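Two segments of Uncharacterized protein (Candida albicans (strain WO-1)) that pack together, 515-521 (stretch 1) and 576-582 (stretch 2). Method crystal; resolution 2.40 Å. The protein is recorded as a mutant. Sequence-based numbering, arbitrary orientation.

Stretch 1 (515-521) ILQISTI
Stretch 2 576-582: LKLLVYS

This is a small helix-helix contact in which the ring of Tyr581 lies against one turn of the other helix, with a leucine pair and a close polar pair nearby. Both stretches are helical throughout, with helical phi/psi, mostly near -60/-45; Thr520 is -79/-30 and Val580 -49/-55. Backbone hydrogen bonds run i to i+4, such as Thr520 N to Leu516 O (2.9 Å) and Tyr581 N to Lys577 O (3.0 Å). The axes approach to 11.1 Å, and their N-to-C directions differ by 54°. In register, the CA of Leu516 is 8.2 Å from the CA of Tyr581, and the CA of Gln517 is 8.5 Å from the CA of Lys577. The contact buries 263 Å² in total.

Tyr581 contributes most, with 90 Å² covered. Its CA-to-CB bond points toward stretch 1, and chi1 -77° (m) with chi2 -83° presents one ring face to Leu516. The CB of Leu516 sits 3.9 Å from the centroid of the Tyr581 ring, 14° off the normal, a CH-pi contact. Thr520 lies at the ring edge, its CG2 3.1 Å from Tyr581 OH. With chi1 77° (p), Thr520 OG1 is 3.2 Å from Tyr581 OH and 3.2 Å from Gln517 O; which of these accepts its proton is open. Threonine thus brings both a methyl and a hydroxyl to the phenol end.

Leu516 (m, t) also reaches Leu578 (m, t): Leu516 CD1 is 3.9 Å from Leu578 CD2. The CA-to-CB bond of Leu578 points sideways, but the end of the side chain comes nearer. Both leucines are buried, as suits this apolar contact.

The side-chain ends of Gln517 (t, t, chi3 87°) and Lys577 (m, m, t, p) come close; the CA-to-CB bond of Gln517 points sideways, that of Lys577 toward stretch 1. Gln517 NE2 and Lys577 NZ are 3.2 Å apart, but both are donors and do not hydrogen-bond. Each is satisfied elsewhere in the structure.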

# COMPACT_ATOMS: atom_id res chain seq x y z
N ILE A 515 -16.96 -8.58 -1.90
CA ILE A 515 -18.06 -8.60 -0.94
C ILE A 515 -19.39 -8.75 -1.65
O ILE A 515 -20.27 -9.53 -1.22
CB ILE A 515 -18.02 -7.32 -0.09
CG1 ILE A 515 -16.86 -7.38 0.90
CG2 ILE A 515 -19.39 -7.09 0.59
CD1 ILE A 515 -16.48 -6.02 1.46
N LEU A 516 -19.59 -7.99 -2.72
CA LEU A 516 -20.84 -8.06 -3.46
C LEU A 516 -21.05 -9.45 -4.03
O LEU A 516 -22.12 -10.05 -3.88
CB LEU A 516 -20.84 -7.00 -4.56
CG LEU A 516 -20.93 -5.57 -4.04
CD1 LEU A 516 -20.57 -4.56 -5.14
CD2 LEU A 516 -22.33 -5.35 -3.51
N GLN A 517 -20.01 -10.02 -4.64
CA GLN A 517 -20.13 -11.31 -5.30
C GLN A 517 -20.54 -12.40 -4.32
O GLN A 517 -21.48 -13.16 -4.57
CB GLN A 517 -18.80 -11.68 -5.98
CG GLN A 517 -18.79 -13.12 -6.52
CD GLN A 517 -17.52 -13.45 -7.26
OE1 GLN A 517 -16.52 -13.87 -6.66
NE2 GLN A 517 -17.54 -13.28 -8.59
N ILE A 518 -19.83 -12.49 -3.19
CA ILE A 518 -20.14 -13.50 -2.19
C ILE A 518 -21.50 -13.24 -1.56
O ILE A 518 -22.30 -14.17 -1.35
CB ILE A 518 -19.00 -13.54 -1.14
CG1 ILE A 518 -17.65 -13.76 -1.86
CG2 ILE A 518 -19.21 -14.63 -0.07
CD1 ILE A 518 -16.46 -13.65 -0.94
N SER A 519 -21.81 -11.97 -1.29
CA SER A 519 -23.14 -11.62 -0.78
C SER A 519 -24.25 -12.14 -1.69
O SER A 519 -25.26 -12.66 -1.20
CB SER A 519 -23.27 -10.10 -0.61
OG SER A 519 -22.65 -9.69 0.59
N THR A 520 -24.11 -11.98 -3.02
CA THR A 520 -25.20 -12.40 -3.91
C THR A 520 -25.21 -13.91 -4.12
O THR A 520 -26.28 -14.49 -4.31
CB THR A 520 -25.14 -11.68 -5.27
OG1 THR A 520 -24.13 -12.26 -6.09
CG2 THR A 520 -24.87 -10.20 -5.11
N ILE A 521 -24.05 -14.55 -4.07
CA ILE A 521 -23.99 -16.01 -4.21
C ILE A 521 -24.64 -16.68 -3.01
O ILE A 521 -25.55 -17.51 -3.15
CB ILE A 521 -22.54 -16.47 -4.39
CG1 ILE A 521 -22.08 -16.12 -5.81
CG2 ILE A 521 -22.41 -17.93 -4.10
CD1 ILE A 521 -20.59 -16.28 -5.99
N LEU A 576 -15.91 -3.70 -14.01
CA LEU A 576 -17.16 -4.04 -14.66
C LEU A 576 -18.16 -4.62 -13.67
O LEU A 576 -19.37 -4.36 -13.78
CB LEU A 576 -16.90 -5.02 -15.80
CG LEU A 576 -16.19 -4.43 -17.02
CD1 LEU A 576 -15.75 -5.53 -17.99
CD2 LEU A 576 -17.11 -3.43 -17.70
N LYS A 577 -17.67 -5.42 -12.72
CA LYS A 577 -18.54 -5.94 -11.67
C LYS A 577 -19.21 -4.79 -10.93
O LYS A 577 -20.42 -4.82 -10.68
CB LYS A 577 -17.74 -6.81 -10.69
CG LYS A 577 -17.23 -8.12 -11.29
CD LYS A 577 -18.36 -8.97 -11.87
CE LYS A 577 -17.87 -10.37 -12.24
NZ LYS A 577 -17.46 -11.22 -11.05
N LEU A 578 -18.43 -3.76 -10.59
CA LEU A 578 -18.98 -2.62 -9.85
C LEU A 578 -19.97 -1.84 -10.71
O LEU A 578 -20.99 -1.37 -10.21
CB LEU A 578 -17.85 -1.74 -9.35
CG LEU A 578 -16.87 -2.48 -8.43
CD1 LEU A 578 -15.83 -1.52 -7.88
CD2 LEU A 578 -17.60 -3.17 -7.30
N LEU A 579 -19.68 -1.71 -12.00
CA LEU A 579 -20.67 -1.13 -12.92
C LEU A 579 -21.94 -1.97 -12.93
O LEU A 579 -23.05 -1.43 -12.80
CB LEU A 579 -20.09 -1.02 -14.32
CG LEU A 579 -18.88 -0.07 -14.38
CD1 LEU A 579 -18.32 0.01 -15.79
CD2 LEU A 579 -19.30 1.31 -13.91
N VAL A 580 -21.80 -3.29 -13.07
CA VAL A 580 -22.96 -4.18 -13.08
C VAL A 580 -23.87 -3.86 -11.89
O VAL A 580 -25.06 -3.58 -12.05
CB VAL A 580 -22.53 -5.66 -13.07
CG1 VAL A 580 -23.73 -6.58 -12.75
CG2 VAL A 580 -21.92 -6.07 -14.40
N TYR A 581 -23.30 -3.89 -10.69
CA TYR A 581 -24.11 -3.66 -9.50
C TYR A 581 -24.65 -2.23 -9.48
O TYR A 581 -25.79 -2.00 -9.05
CB TYR A 581 -23.30 -3.98 -8.24
CG TYR A 581 -23.18 -5.48 -8.01
CD1 TYR A 581 -24.20 -6.19 -7.38
CD2 TYR A 581 -22.06 -6.18 -8.43
CE1 TYR A 581 -24.11 -7.56 -7.16
CE2 TYR A 581 -21.96 -7.56 -8.22
CZ TYR A 581 -22.99 -8.24 -7.59
OH TYR A 581 -22.89 -9.61 -7.39
N SER A 582 -23.87 -1.27 -9.97
CA SER A 582 -24.33 0.11 -10.04
C SER A 582 -25.53 0.24 -10.97
O SER A 582 -26.46 1.02 -10.70
CB SER A 582 -23.19 1.02 -10.50
OG SER A 582 -22.06 0.92 -9.65